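Local coordinates for probable translation initiation factor eIF-2B subunit gamma (Schizosaccharomyces pombe, PDB 5B04), which serves as the gamma subunit of eIF2B, the complex that catalyses exchange of GDP for GTP on the gamma subunit of translation initiation factor eIF2, at residues Thr86-Cys92 / Met112-Ala118; Lys70-His74 / Trp103-Glu109; Leu266-Val271 / Leu312-Asp316. The protein carries 3 engineered substitutions. All coordinates share one frame; numbering follows the deposited sequence.

Contact 1 of 3, residues Thr86-Cys92 / Met112-Ala118; sequences TSAILIC and MRIHVEA
Arg113 folds back over Ser87 near the start of two paired parallel strands. Ser87 CB lies over one face of the guanidinium, displaced toward its rim and 3.8 Å from Arg113 CZ. The arginine leaves its backbone with CG anti to N (chi1 177°), and bends at chi2 and chi3 return the flat group to its neighbour. Further along the same face of the sheet, Ile89 meets the edge of the His115 ring, CG1 lying 4.3 Å from ND1, while Glu117 stands next to Ile91 and leads its carboxylate away from strand 87-92. The other face, formed by Ala88, Leu90, Ile114 and Val116, is apolar. At one end of it Met112, bent at chi3, brings CE to 3.7 Å from Ala88 CB. Leu90 and Ile114 meet at a slant, Ile114 CG2 lying 4.0 Å from Leu90 CB. At the far end Cys92 SG touches both Val116 CG1 and Ala118 CB. Six backbone bonds hold this register: Arg113, His115 and Glu117 each donate N-H to one residue of 86-92 and accept from the residue two further on, as parallel strands do. On its other edge strand 87-92 pairs with strand 39-45 through Ile89 and Ile91. Leu77 and Leu80 of helix 74-82, with Ile100 and Leu104 of helix 97-105, pack on the apolar face.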
ATOM      1  N   THR E  86       9.365   8.445 -58.904  1.00 76.40           N
ATOM      2  CA  THR E  86      10.434   7.956 -59.765  1.00 74.95           C
ATOM      3  C   THR E  86      10.106   8.193 -61.235  1.00 72.29           C
ATOM      4  O   THR E  86      10.975   8.083 -62.100  1.00 79.99           O
ATOM      5  CB  THR E  86      10.697   6.457 -59.538  1.00 68.29           C
ATOM      6  OG1 THR E  86       9.456   5.741 -59.580  1.00 67.74           O
ATOM      7  CG2 THR E  86      11.355   6.234 -58.187  1.00 69.77           C
ATOM      8  N   SER E  87       8.848   8.523 -61.511  1.00 70.19           N
ATOM      9  CA  SER E  87       8.407   8.790 -62.875  1.00 65.96           C
ATOM     10  C   SER E  87       7.260   9.791 -62.893  1.00 80.61           C
ATOM     11  O   SER E  87       6.409   9.791 -62.003  1.00 75.93           O
ATOM     12  CB  SER E  87       7.983   7.493 -63.566  1.00 71.77           C
ATOM     13  OG  SER E  87       6.793   6.978 -62.997  1.00 89.28           O
ATOM     14  N   ALA E  88       7.239  10.644 -63.912  1.00 78.19           N
ATOM     15  CA  ALA E  88       6.196  11.655 -64.036  1.00 84.07           C
ATOM     16  C   ALA E  88       5.784  11.864 -65.489  1.00 78.53           C
ATOM     17  O   ALA E  88       6.584  11.686 -66.407  1.00 89.62           O
ATOM     18  CB  ALA E  88       6.662  12.969 -63.426  1.00 82.81           C
ATOM     19  N   ILE E  89       4.524  12.239 -65.686  1.00 73.66           N
ATOM     20  CA  ILE E  89       4.012  12.565 -67.011  1.00 77.97           C
ATOM     21  C   ILE E  89       4.153  14.060 -67.272  1.00 89.08           C
ATOM     22  O   ILE E  89       3.730  14.880 -66.459  1.00 92.18           O
ATOM     23  CB  ILE E  89       2.534  12.158 -67.166  1.00 80.21           C
ATOM     24  CG1 ILE E  89       2.367  10.653 -66.954  1.00 67.99           C
ATOM     25  CG2 ILE E  89       2.006  12.569 -68.533  1.00 84.25           C
ATOM     26  CD1 ILE E  89       0.931  10.184 -67.040  1.00 90.81           C
ATOM     27  N   LEU E  90       4.749  14.412 -68.406  1.00 87.75           N
ATOM     28  CA  LEU E  90       4.951  15.816 -68.744  1.00 82.94           C
ATOM     29  C   LEU E  90       4.144  16.217 -69.973  1.00 84.57           C
ATOM     30  O   LEU E  90       4.505  15.889 -71.104  1.00 92.64           O
ATOM     31  CB  LEU E  90       6.435  16.099 -68.980  1.00 82.93           C
ATOM     32  CG  LEU E  90       6.806  17.535 -69.354  1.00 89.70           C
ATOM     33  CD1 LEU E  90       6.163  18.534 -68.406  1.00 81.58           C
ATOM     34  CD2 LEU E  90       8.313  17.693 -69.347  1.00 91.45           C
ATOM     35  N   ILE E  91       3.049  16.931 -69.739  1.00 76.05           N
ATOM     36  CA  ILE E  91       2.223  17.451 -70.819  1.00 77.72           C
ATOM     37  C   ILE E  91       2.779  18.787 -71.300  1.00 92.72           C
ATOM     38  O   ILE E  91       3.167  19.630 -70.490  1.00 99.57           O
ATOM     39  CB  ILE E  91       0.760  17.635 -70.380  1.00 73.86           C
ATOM     40  CG1 ILE E  91       0.109  16.285 -70.081  1.00 70.68           C
ATOM     41  CG2 ILE E  91      -0.018  18.369 -71.450  1.00 99.69           C
ATOM     42  CD1 ILE E  91      -1.236  16.402 -69.396  1.00 73.03           C
ATOM     43  N   CYS E  92       2.821  18.976 -72.615  1.00 95.10           N
ATOM     44  CA  CYS E  92       3.296  20.232 -73.183  1.00 99.74           C
ATOM     45  C   CYS E  92       2.747  20.446 -74.588  1.00 97.84           C
ATOM     46  O   CYS E  92       1.875  19.709 -75.046  1.00106.67           O
ATOM     47  CB  CYS E  92       4.826  20.258 -73.213  1.00100.84           C
ATOM     48  SG  CYS E  92       5.574  19.105 -74.388  1.00106.31           S
ATOM     49  N   MET E 112      14.714  11.217 -62.431  1.00 72.41           N
ATOM     50  CA  MET E 112      13.379  10.660 -62.633  1.00 76.42           C
ATOM     51  C   MET E 112      13.182  10.243 -64.085  1.00 82.82           C
ATOM     52  O   MET E 112      13.844  10.759 -64.984  1.00 88.92           O
ATOM     53  CB  MET E 112      12.295  11.666 -62.238  1.00 85.81           C
ATOM     54  CG  MET E 112      12.160  11.917 -60.748  1.00 64.53           C
ATOM     55  SD  MET E 112      10.777  13.020 -60.389  1.00 93.94           S
ATOM     56  CE  MET E 112       9.411  12.087 -61.075  1.00 72.78           C
ATOM     57  N   ARG E 113      12.267   9.305 -64.309  1.00 82.71           N
ATOM     58  CA  ARG E 113      11.893   8.921 -65.663  1.00 82.47           C
ATOM     59  C   ARG E 113      10.788   9.844 -66.164  1.00 77.49           C
ATOM     60  O   ARG E 113       9.618   9.664 -65.828  1.00 84.41           O
ATOM     61  CB  ARG E 113      11.437   7.462 -65.713  1.00 96.33           C
ATOM     62  CG  ARG E 113      10.964   7.007 -67.087  1.00 98.86           C
ATOM     63  CD  ARG E 113       9.530   6.503 -67.041  1.00108.23           C
ATOM     64  NE  ARG E 113       9.411   5.253 -66.296  1.00121.35           N
ATOM     65  CZ  ARG E 113       8.256   4.658 -66.013  1.00113.85           C
ATOM     66  NH1 ARG E 113       7.113   5.200 -66.411  1.00111.79           N
ATOM     67  NH2 ARG E 113       8.244   3.520 -65.332  1.00100.91           N
ATOM     68  N   ILE E 114      11.167  10.837 -66.961  1.00 83.54           N
ATOM     69  CA  ILE E 114      10.209  11.825 -67.442  1.00 84.23           C
ATOM     70  C   ILE E 114       9.656  11.450 -68.811  1.00 75.67           C
ATOM     71  O   ILE E 114      10.302  11.661 -69.837  1.00 88.14           O
ATOM     72  CB  ILE E 114      10.836  13.227 -67.517  1.00 82.50           C
ATOM     73  CG1 ILE E 114      11.511  13.577 -66.189  1.00 88.87           C
ATOM     74  CG2 ILE E 114       9.778  14.261 -67.872  1.00 84.66           C
ATOM     75  CD1 ILE E 114      10.577  13.538 -64.999  1.00 82.05           C
ATOM     76  N   HIS E 115       8.452  10.890 -68.810  1.00 70.46           N
ATOM     77  CA  HIS E 115       7.775  10.505 -70.039  1.00 93.47           C
ATOM     78  C   HIS E 115       6.980  11.683 -70.595  1.00 96.20           C
ATOM     79  O   HIS E 115       5.933  12.051 -70.061  1.00 93.57           O
ATOM     80  CB  HIS E 115       6.869   9.297 -69.782  1.00 98.93           C
ATOM     81  CG  HIS E 115       5.761   9.143 -70.773  1.00123.85           C
ATOM     82  ND1 HIS E 115       4.434   9.294 -70.431  1.00128.80           N
ATOM     83  CD2 HIS E 115       5.776   8.852 -72.096  1.00123.38           C
ATOM     84  CE1 HIS E 115       3.681   9.100 -71.498  1.00119.98           C
ATOM     85  NE2 HIS E 115       4.471   8.831 -72.522  1.00124.19           N
ATOM     86  N   VAL E 116       7.495  12.277 -71.669  1.00 97.51           N
ATOM     87  CA  VAL E 116       6.896  13.473 -72.252  1.00 98.68           C
ATOM     88  C   VAL E 116       5.718  13.130 -73.155  1.00 91.38           C
ATOM     89  O   VAL E 116       5.777  12.180 -73.936  1.00 96.01           O
ATOM     90  CB  VAL E 116       7.930  14.279 -73.061  1.00 99.28           C
ATOM     91  CG1 VAL E 116       7.377  15.651 -73.418  1.00 85.01           C
ATOM     92  CG2 VAL E 116       9.219  14.416 -72.277  1.00 95.52           C
ATOM     93  N   GLU E 117       4.650  13.911 -73.042  1.00 77.90           N
ATOM     94  CA  GLU E 117       3.465  13.717 -73.865  1.00 79.83           C
ATOM     95  C   GLU E 117       2.942  15.060 -74.362  1.00 89.02           C
ATOM     96  O   GLU E 117       2.464  15.875 -73.576  1.00100.44           O
ATOM     97  CB  GLU E 117       2.378  12.984 -73.077  1.00 91.23           C
ATOM     98  CG  GLU E 117       1.284  12.367 -73.935  1.00 96.62           C
ATOM     99  CD  GLU E 117       1.555  10.912 -74.264  1.00103.30           C
ATOM    100  OE1 GLU E 117       0.664  10.254 -74.841  1.00117.16           O
ATOM    101  OE2 GLU E 117       2.659  10.425 -73.944  1.00 91.04           O
ATOM    102  N   ALA E 118       3.044  15.290 -75.666  1.00 90.19           N
ATOM    103  CA  ALA E 118       2.524  16.515 -76.263  1.00 99.27           C
ATOM    104  C   ALA E 118       1.421  16.191 -77.260  1.00 94.44           C
ATOM    105  O   ALA E 118       1.665  16.154 -78.466  1.00104.01           O
ATOM    106  CB  ALA E 118       3.640  17.297 -76.936  1.00101.81           C
TER

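Contact 2 of 3, residues Lys70-His74 / Trp103-Glu109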
ATOM      1  N   LYS E  70      18.658  27.956 -63.615  1.00 91.44           N
ATOM      2  CA  LYS E  70      18.107  26.630 -63.844  1.00 70.28           C
ATOM      3  C   LYS E  70      16.734  26.789 -64.477  1.00 80.90           C
ATOM      4  O   LYS E  70      15.946  27.625 -64.036  1.00 83.87           O
ATOM      5  CB  LYS E  70      18.004  25.832 -62.542  1.00 62.39           C
ATOM      6  CG  LYS E  70      19.335  25.461 -61.913  1.00 70.86           C
ATOM      7  CD  LYS E  70      19.124  24.700 -60.613  1.00 65.16           C
ATOM      8  CE  LYS E  70      20.448  24.333 -59.964  1.00 68.81           C
ATOM      9  NZ  LYS E  70      20.250  23.665 -58.649  1.00 92.30           N
ATOM     10  N   PRO E  71      16.448  25.995 -65.519  1.00 68.81           N
ATOM     11  CA  PRO E  71      15.161  26.051 -66.222  1.00 78.21           C
ATOM     12  C   PRO E  71      13.971  25.920 -65.275  1.00 78.53           C
ATOM     13  O   PRO E  71      14.084  25.292 -64.223  1.00 83.01           O
ATOM     14  CB  PRO E  71      15.235  24.859 -67.179  1.00 84.46           C
ATOM     15  CG  PRO E  71      16.691  24.689 -67.432  1.00 77.59           C
ATOM     16  CD  PRO E  71      17.365  25.018 -66.130  1.00 68.40           C
ATOM     17  N   MET E  72      12.849  26.522 -65.656  1.00 76.50           N
ATOM     18  CA  MET E  72      11.650  26.556 -64.825  1.00 72.44           C
ATOM     19  C   MET E  72      11.176  25.160 -64.429  1.00 78.75           C
ATOM     20  O   MET E  72      10.711  24.946 -63.310  1.00 70.81           O
ATOM     21  CB  MET E  72      10.533  27.297 -65.563  1.00 61.63           C
ATOM     22  CG  MET E  72       9.367  27.712 -64.694  1.00 53.80           C
ATOM     23  SD  MET E  72       8.133  28.626 -65.635  1.00 80.42           S
ATOM     24  CE  MET E  72       9.087  30.051 -66.148  1.00 86.49           C
ATOM     25  N   LEU E  73      11.313  24.215 -65.353  1.00 80.78           N
ATOM     26  CA  LEU E  73      10.831  22.852 -65.159  1.00 75.82           C
ATOM     27  C   LEU E  73      11.593  22.106 -64.064  1.00 72.46           C
ATOM     28  O   LEU E  73      11.098  21.123 -63.514  1.00 83.62           O
ATOM     29  CB  LEU E  73      10.924  22.076 -66.475  1.00 84.71           C
ATOM     30  CG  LEU E  73      10.233  20.715 -66.553  1.00 76.42           C
ATOM     31  CD1 LEU E  73       8.725  20.882 -66.658  1.00 76.18           C
ATOM     32  CD2 LEU E  73      10.773  19.911 -67.723  1.00 90.53           C
ATOM     33  N   HIS E  74      12.796  22.580 -63.753  1.00 64.41           N
ATOM     34  CA  HIS E  74      13.667  21.919 -62.784  1.00 64.05           C
ATOM     35  C   HIS E  74      13.045  21.793 -61.394  1.00 76.02           C
ATOM     36  O   HIS E  74      13.265  20.804 -60.696  1.00 75.89           O
ATOM     37  CB  HIS E  74      14.997  22.671 -62.680  1.00 60.08           C
ATOM     38  CG  HIS E  74      15.798  22.319 -61.465  1.00 72.66           C
ATOM     39  ND1 HIS E  74      15.690  23.010 -60.277  1.00 66.59           N
ATOM     40  CD2 HIS E  74      16.723  21.353 -61.255  1.00 83.12           C
ATOM     41  CE1 HIS E  74      16.511  22.482 -59.387  1.00 66.06           C
ATOM     42  NE2 HIS E  74      17.150  21.475 -59.955  1.00 81.20           N
ATOM     43  N   TRP E 103      16.485  19.076 -73.329  1.00 95.17           N
ATOM     44  CA  TRP E 103      17.012  19.454 -72.024  1.00 93.06           C
ATOM     45  C   TRP E 103      16.987  18.267 -71.067  1.00 93.06           C
ATOM     46  O   TRP E 103      17.832  18.156 -70.179  1.00 89.90           O
ATOM     47  CB  TRP E 103      16.224  20.623 -71.433  1.00 91.71           C
ATOM     48  CG  TRP E 103      16.657  20.967 -70.044  1.00 91.08           C
ATOM     49  CD1 TRP E 103      17.793  21.630 -69.679  1.00 83.29           C
ATOM     50  CD2 TRP E 103      15.967  20.657 -68.828  1.00 90.56           C
ATOM     51  NE1 TRP E 103      17.851  21.754 -68.313  1.00 76.37           N
ATOM     52  CE2 TRP E 103      16.741  21.166 -67.767  1.00 90.66           C
ATOM     53  CE3 TRP E 103      14.767  20.001 -68.535  1.00 86.56           C
ATOM     54  CZ2 TRP E 103      16.355  21.039 -66.434  1.00 90.87           C
ATOM     55  CZ3 TRP E 103      14.386  19.877 -67.211  1.00 80.09           C
ATOM     56  CH2 TRP E 103      15.178  20.393 -66.178  1.00 83.99           C
ATOM     57  N   LEU E 104      16.015  17.381 -71.254  1.00 91.72           N
ATOM     58  CA  LEU E 104      15.930  16.165 -70.455  1.00 88.05           C
ATOM     59  C   LEU E 104      17.051  15.204 -70.832  1.00 89.57           C
ATOM     60  O   LEU E 104      17.525  14.430 -70.001  1.00 82.30           O
ATOM     61  CB  LEU E 104      14.569  15.494 -70.637  1.00 80.88           C
ATOM     62  CG  LEU E 104      13.372  16.267 -70.081  1.00 80.98           C
ATOM     63  CD1 LEU E 104      12.077  15.558 -70.422  1.00 68.09           C
ATOM     64  CD2 LEU E 104      13.504  16.450 -68.577  1.00 88.57           C
ATOM     65  N   ARG E 105      17.464  15.264 -72.096  1.00 92.82           N
ATOM     66  CA  ARG E 105      18.586  14.477 -72.592  1.00 98.02           C
ATOM     67  C   ARG E 105      19.845  14.799 -71.793  1.00100.94           C
ATOM     68  O   ARG E 105      20.515  13.905 -71.277  1.00 91.62           O
ATOM     69  CB  ARG E 105      18.811  14.755 -74.079  1.00109.94           C
ATOM     70  CG  ARG E 105      18.895  13.523 -74.960  1.00113.40           C
ATOM     71  CD  ARG E 105      18.722  13.907 -76.421  1.00119.04           C
ATOM     72  NE  ARG E 105      19.561  15.046 -76.784  1.00130.80           N
ATOM     73  CZ  ARG E 105      19.274  15.910 -77.752  1.00134.68           C
ATOM     74  NH1 ARG E 105      18.161  15.771 -78.460  1.00128.95           N
ATOM     75  NH2 ARG E 105      20.097  16.917 -78.012  1.00146.52           N
ATOM     76  N   SER E 106      20.153  16.088 -71.700  1.00 99.64           N
ATOM     77  CA  SER E 106      21.243  16.569 -70.862  1.00100.44           C
ATOM     78  C   SER E 106      20.907  17.962 -70.344  1.00101.46           C
ATOM     79  O   SER E 106      20.514  18.840 -71.111  1.00101.28           O
ATOM     80  CB  SER E 106      22.564  16.588 -71.633  1.00103.16           C
ATOM     81  OG  SER E 106      22.626  17.697 -72.510  1.00109.20           O
ATOM     82  N   GLY E 107      21.059  18.156 -69.039  1.00101.14           N
ATOM     83  CA  GLY E 107      20.683  19.405 -68.403  1.00 95.49           C
ATOM     84  C   GLY E 107      19.735  19.139 -67.252  1.00 89.17           C
ATOM     85  O   GLY E 107      19.690  19.889 -66.278  1.00102.94           O
ATOM     86  N   TYR E 108      18.972  18.058 -67.375  1.00 84.84           N
ATOM     87  CA  TYR E 108      18.096  17.606 -66.303  1.00 81.47           C
ATOM     88  C   TYR E 108      18.919  16.896 -65.235  1.00 88.23           C
ATOM     89  O   TYR E 108      19.618  15.925 -65.521  1.00 93.49           O
ATOM     90  CB  TYR E 108      17.006  16.685 -66.854  1.00 89.43           C
ATOM     91  CG  TYR E 108      16.097  16.095 -65.800  1.00 94.75           C
ATOM     92  CD1 TYR E 108      15.307  16.912 -65.002  1.00 87.14           C
ATOM     93  CD2 TYR E 108      16.017  14.722 -65.614  1.00100.77           C
ATOM     94  CE1 TYR E 108      14.474  16.378 -64.041  1.00 94.14           C
ATOM     95  CE2 TYR E 108      15.182  14.178 -64.655  1.00 83.19           C
ATOM     96  CZ  TYR E 108      14.410  15.011 -63.875  1.00 92.22           C
ATOM     97  OH  TYR E 108      13.580  14.482 -62.915  1.00 82.17           O
ATOM     98  N   GLU E 109      18.836  17.389 -64.003  1.00 87.72           N
ATOM     99  CA  GLU E 109      19.664  16.883 -62.914  1.00 86.64           C
ATOM    100  C   GLU E 109      18.886  15.944 -61.997  1.00 89.93           C
ATOM    101  O   GLU E 109      19.385  15.533 -60.950  1.00 86.55           O
ATOM    102  CB  GLU E 109      20.228  18.051 -62.100  1.00 99.30           C
ATOM    103  CG  GLU E 109      20.277  19.369 -62.859  1.00108.96           C
ATOM    104  CD  GLU E 109      20.849  20.503 -62.029  1.00104.11           C
ATOM    105  OE1 GLU E 109      20.884  20.375 -60.787  1.00 87.10           O
ATOM    106  OE2 GLU E 109      21.258  21.527 -62.618  1.00106.11           O
TER
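Trp103 presents one face of its indole to Pro71, the proline CG lying 3.3 Å from Trp103 NE1 and toward the rim of the ring. The opposite face rests on backbone of its own segment, Gly107 C and Tyr108 N, and the indole is therefore sandwiched between the proline and the chain that follows its helix. A CB on Gly107 would strike Trp103 CD1 and, at these backbone angles, the carbonyl O of the residue before. With CG anti to the backbone N (chi1 175°), the indole extends from the helix toward 70-74 and its six-membered ring reaches two further residues: Leu73 CD2 is 3.6 Å from Trp103 CZ3, and His74 CA is 4.0 Å from Trp103 CH2. Were Trp103 an alanine, Pro71, Leu73 and His74 would probably face a gap, and the wedge between turn and helix end would be lost. At the other end Glu109 adds only a loose, long salt bridge, its OE1 4.0 Å from Lys70 NZ; the same oxygen lies near His74 NE2, 4.0 Å away. Lys70 CD lies over one face of that imidazole. The type I turn Pro71-His74, closed by His74 N to Pro71 O, leads into helix 74-82, and the Lys-Pro-Met sequence running into it resembles a signature of sugar nucleotidyltransferases, consistent with the nucleotidyltransferase-like domain of this subunit.

Contact 3 of 3, residues Leu266-Val271 / Leu312-Asp316; sequences LIPYLV and LIAKD
Lys315 lies against Tyr269 and reaches past it to Leu266. Its aliphatic part does the touching: Lys315 CD is 3.5 Å from Tyr269 CB, and Lys315 CE is 3.4 Å from Tyr269 CD2, approaching the ring obliquely. Bends at chi3 (62°) and chi4 turn the ammonium toward the backbone of Leu266, where Lys315 NZ comes within 2.7 Å of Leu266 O, in donor position; that oxygen is crowded in the model, and the bond is doubtful. The CG and CD2 atoms of Leu266 flank the same nitrogen. The second patch is apolar. Val271 and Ile313 cross at a slant, with Val271 CG1 3.7 Å from Ile313 CG2 and 3.5 Å from Ile313 O, while Ile313 CD1 extends to Tyr269 O at 3.7 Å.

Behind this shell, Pro268 is the centre of an inverse gamma turn, with a weak bond from Tyr269 N to Ile267 O. Beside this turn, Ile267 C lies over one face of the Tyr269 ring, and Val271 N lies in plane at its edge. Leu205 of strand 204-207 touches both Leu266 and Tyr269 and is also backbone-bonded to Lys315. On the other segment, Asp316 forms a salt bridge with Lys162, and its backbone bonds to Ala170 and Ala172. Strand 315-319 thus runs parallel to strand 170-176 in the mixed sheet of the nucleotidyltransferase-like domain, and the irregular chain 266-271 packs beside it as a surface contact.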
ATOM      1  N   LEU E 266     -11.700  23.375 -60.440  1.00115.22           N
ATOM      2  CA  LEU E 266     -11.789  23.343 -59.011  1.00116.11           C
ATOM      3  C   LEU E 266     -13.107  23.688 -58.398  1.00119.12           C
ATOM      4  O   LEU E 266     -13.623  22.977 -57.566  1.00113.75           O
ATOM      5  CB  LEU E 266     -10.719  24.270 -58.497  1.00107.93           C
ATOM      6  CG  LEU E 266     -10.427  23.960 -57.047  1.00109.05           C
ATOM      7  CD1 LEU E 266      -8.964  24.221 -56.769  1.00 93.82           C
ATOM      8  CD2 LEU E 266     -11.311  24.799 -56.158  1.00103.35           C
ATOM      9  N   ILE E 267     -13.671  24.782 -58.851  1.00119.83           N
ATOM     10  CA  ILE E 267     -14.894  25.258 -58.263  1.00109.79           C
ATOM     11  C   ILE E 267     -16.088  24.344 -58.381  1.00119.53           C
ATOM     12  O   ILE E 267     -16.802  24.112 -57.409  1.00119.19           O
ATOM     13  CB  ILE E 267     -15.297  26.571 -58.922  1.00110.36           C
ATOM     14  CG1 ILE E 267     -14.080  27.372 -59.376  1.00116.61           C
ATOM     15  CG2 ILE E 267     -16.124  27.378 -57.950  1.00125.35           C
ATOM     16  CD1 ILE E 267     -12.911  27.305 -58.428  1.00107.88           C
ATOM     17  N   PRO E 268     -16.282  23.801 -59.656  1.00132.94           N
ATOM     18  CA  PRO E 268     -17.498  22.980 -59.750  1.00127.82           C
ATOM     19  C   PRO E 268     -17.234  21.577 -59.254  1.00117.18           C
ATOM     20  O   PRO E 268     -17.206  20.603 -59.996  1.00121.42           O
ATOM     21  CB  PRO E 268     -17.767  22.942 -61.249  1.00143.99           C
ATOM     22  CG  PRO E 268     -16.412  23.057 -61.817  1.00139.52           C
ATOM     23  CD  PRO E 268     -15.834  24.017 -60.837  1.00139.88           C
ATOM     24  N   TYR E 269     -17.044  21.493 -57.956  1.00115.53           N
ATOM     25  CA  TYR E 269     -16.970  20.230 -57.260  1.00110.99           C
ATOM     26  C   TYR E 269     -18.364  20.024 -56.691  1.00124.46           C
ATOM     27  O   TYR E 269     -18.809  18.937 -56.356  1.00136.13           O
ATOM     28  CB  TYR E 269     -16.012  20.394 -56.105  1.00101.56           C
ATOM     29  CG  TYR E 269     -16.241  21.688 -55.389  1.00107.44           C
ATOM     30  CD1 TYR E 269     -17.458  21.973 -54.820  1.00107.74           C
ATOM     31  CD2 TYR E 269     -15.268  22.643 -55.345  1.00118.24           C
ATOM     32  CE1 TYR E 269     -17.685  23.161 -54.186  1.00104.83           C
ATOM     33  CE2 TYR E 269     -15.482  23.835 -54.715  1.00111.74           C
ATOM     34  CZ  TYR E 269     -16.692  24.082 -54.142  1.00107.68           C
ATOM     35  OH  TYR E 269     -16.890  25.270 -53.517  1.00117.11           O
ATOM     36  N   LEU E 270     -19.067  21.127 -56.655  1.00129.65           N
ATOM     37  CA  LEU E 270     -19.992  21.542 -55.630  1.00132.34           C
ATOM     38  C   LEU E 270     -20.540  20.419 -54.791  1.00127.74           C
ATOM     39  O   LEU E 270     -20.931  19.371 -55.273  1.00111.84           O
ATOM     40  CB  LEU E 270     -21.113  22.378 -56.214  1.00129.33           C
ATOM     41  CG  LEU E 270     -20.638  23.776 -56.585  1.00114.75           C
ATOM     42  CD1 LEU E 270     -21.816  24.640 -56.995  1.00 99.49           C
ATOM     43  CD2 LEU E 270     -19.883  24.386 -55.420  1.00103.79           C
ATOM     44  N   VAL E 271     -20.504  20.686 -53.499  1.00132.99           N
ATOM     45  CA  VAL E 271     -20.799  19.730 -52.464  1.00127.39           C
ATOM     46  C   VAL E 271     -22.179  19.993 -51.921  1.00134.74           C
ATOM     47  O   VAL E 271     -22.620  19.318 -51.009  1.00130.82           O
ATOM     48  CB  VAL E 271     -19.827  19.912 -51.294  1.00123.73           C
ATOM     49  CG1 VAL E 271     -19.826  18.689 -50.408  1.00118.18           C
ATOM     50  CG2 VAL E 271     -18.430  20.253 -51.781  1.00107.05           C
ATOM     51  N   LEU E 312     -19.516  11.223 -49.121  1.00129.10           N
ATOM     52  CA  LEU E 312     -19.800  12.559 -49.627  1.00117.32           C
ATOM     53  C   LEU E 312     -18.510  13.232 -50.088  1.00111.56           C
ATOM     54  O   LEU E 312     -17.494  13.183 -49.393  1.00110.69           O
ATOM     55  CB  LEU E 312     -20.494  13.411 -48.559  1.00122.91           C
ATOM     56  CG  LEU E 312     -21.425  12.698 -47.572  1.00119.22           C
ATOM     57  CD1 LEU E 312     -21.929  13.673 -46.517  1.00100.16           C
ATOM     58  CD2 LEU E 312     -22.591  12.035 -48.291  1.00119.66           C
ATOM     59  N   ILE E 313     -18.563  13.853 -51.263  1.00115.35           N
ATOM     60  CA  ILE E 313     -17.412  14.528 -51.858  1.00108.85           C
ATOM     61  C   ILE E 313     -16.847  15.587 -50.904  1.00104.19           C
ATOM     62  O   ILE E 313     -17.565  16.100 -50.048  1.00 98.78           O
ATOM     63  CB  ILE E 313     -17.802  15.173 -53.215  1.00 86.47           C
ATOM     64  CG1 ILE E 313     -16.569  15.637 -53.993  1.00 88.59           C
ATOM     65  CG2 ILE E 313     -18.786  16.316 -53.008  1.00104.41           C
ATOM     66  CD1 ILE E 313     -16.849  15.951 -55.445  1.00 77.50           C
ATOM     67  N   ALA E 314     -15.556  15.888 -51.031  1.00 96.66           N
ATOM     68  CA  ALA E 314     -14.911  16.857 -50.149  1.00 91.31           C
ATOM     69  C   ALA E 314     -13.607  17.385 -50.734  1.00 98.67           C
ATOM     70  O   ALA E 314     -12.873  16.657 -51.403  1.00 90.05           O
ATOM     71  CB  ALA E 314     -14.653  16.238 -48.782  1.00 82.87           C
ATOM     72  N   LYS E 315     -13.320  18.656 -50.470  1.00105.38           N
ATOM     73  CA  LYS E 315     -12.073  19.262 -50.918  1.00 84.34           C
ATOM     74  C   LYS E 315     -11.458  20.162 -49.868  1.00 83.16           C
ATOM     75  O   LYS E 315     -12.137  20.983 -49.253  1.00 85.67           O
ATOM     76  CB  LYS E 315     -12.297  20.046 -52.198  1.00 68.03           C
ATOM     77  CG  LYS E 315     -12.268  19.163 -53.401  1.00102.57           C
ATOM     78  CD  LYS E 315     -12.990  19.812 -54.523  1.00112.00           C
ATOM     79  CE  LYS E 315     -12.325  21.102 -54.905  1.00130.80           C
ATOM     80  NZ  LYS E 315     -12.185  21.091 -56.367  1.00156.48           N
ATOM     81  N   ASP E 316     -10.156  19.998 -49.672  1.00 78.35           N
ATOM     82  CA  ASP E 316      -9.446  20.715 -48.628  1.00 77.12           C
ATOM     83  C   ASP E 316      -8.390  21.645 -49.202  1.00 71.28           C
ATOM     84  O   ASP E 316      -7.786  21.361 -50.237  1.00 70.97           O
ATOM     85  CB  ASP E 316      -8.795  19.729 -47.657  1.00 83.92           C
ATOM     86  CG  ASP E 316      -9.811  18.971 -46.826  1.00 87.65           C
ATOM     87  OD1 ASP E 316     -10.946  18.768 -47.306  1.00 79.30           O
ATOM     88  OD2 ASP E 316      -9.473  18.576 -45.692  1.00 94.81           O
TER

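In the fold
From the N terminus the segments run 70-74, 86-92, 103-109, 112-118, and contacts 1 and 2 therefore cross. Contact 2 closes a loop that holds strand 87-92; contact 1 closes the beta-alpha-beta unit built round helix 97-105. They touch: Leu104 CD1 lies 3.6 Å from Val116 CG2, and Leu73 CD2 lies 3.7 Å from Leu90 CD2, joining turn, helix end and strands in one apolar layer. Contact 3 follows in series, its centre about 28 Å from that of contact 1. It brings together the two ends of an irregular, partly unmodelled excursion and reaches the same mixed sheet through strand 315-319.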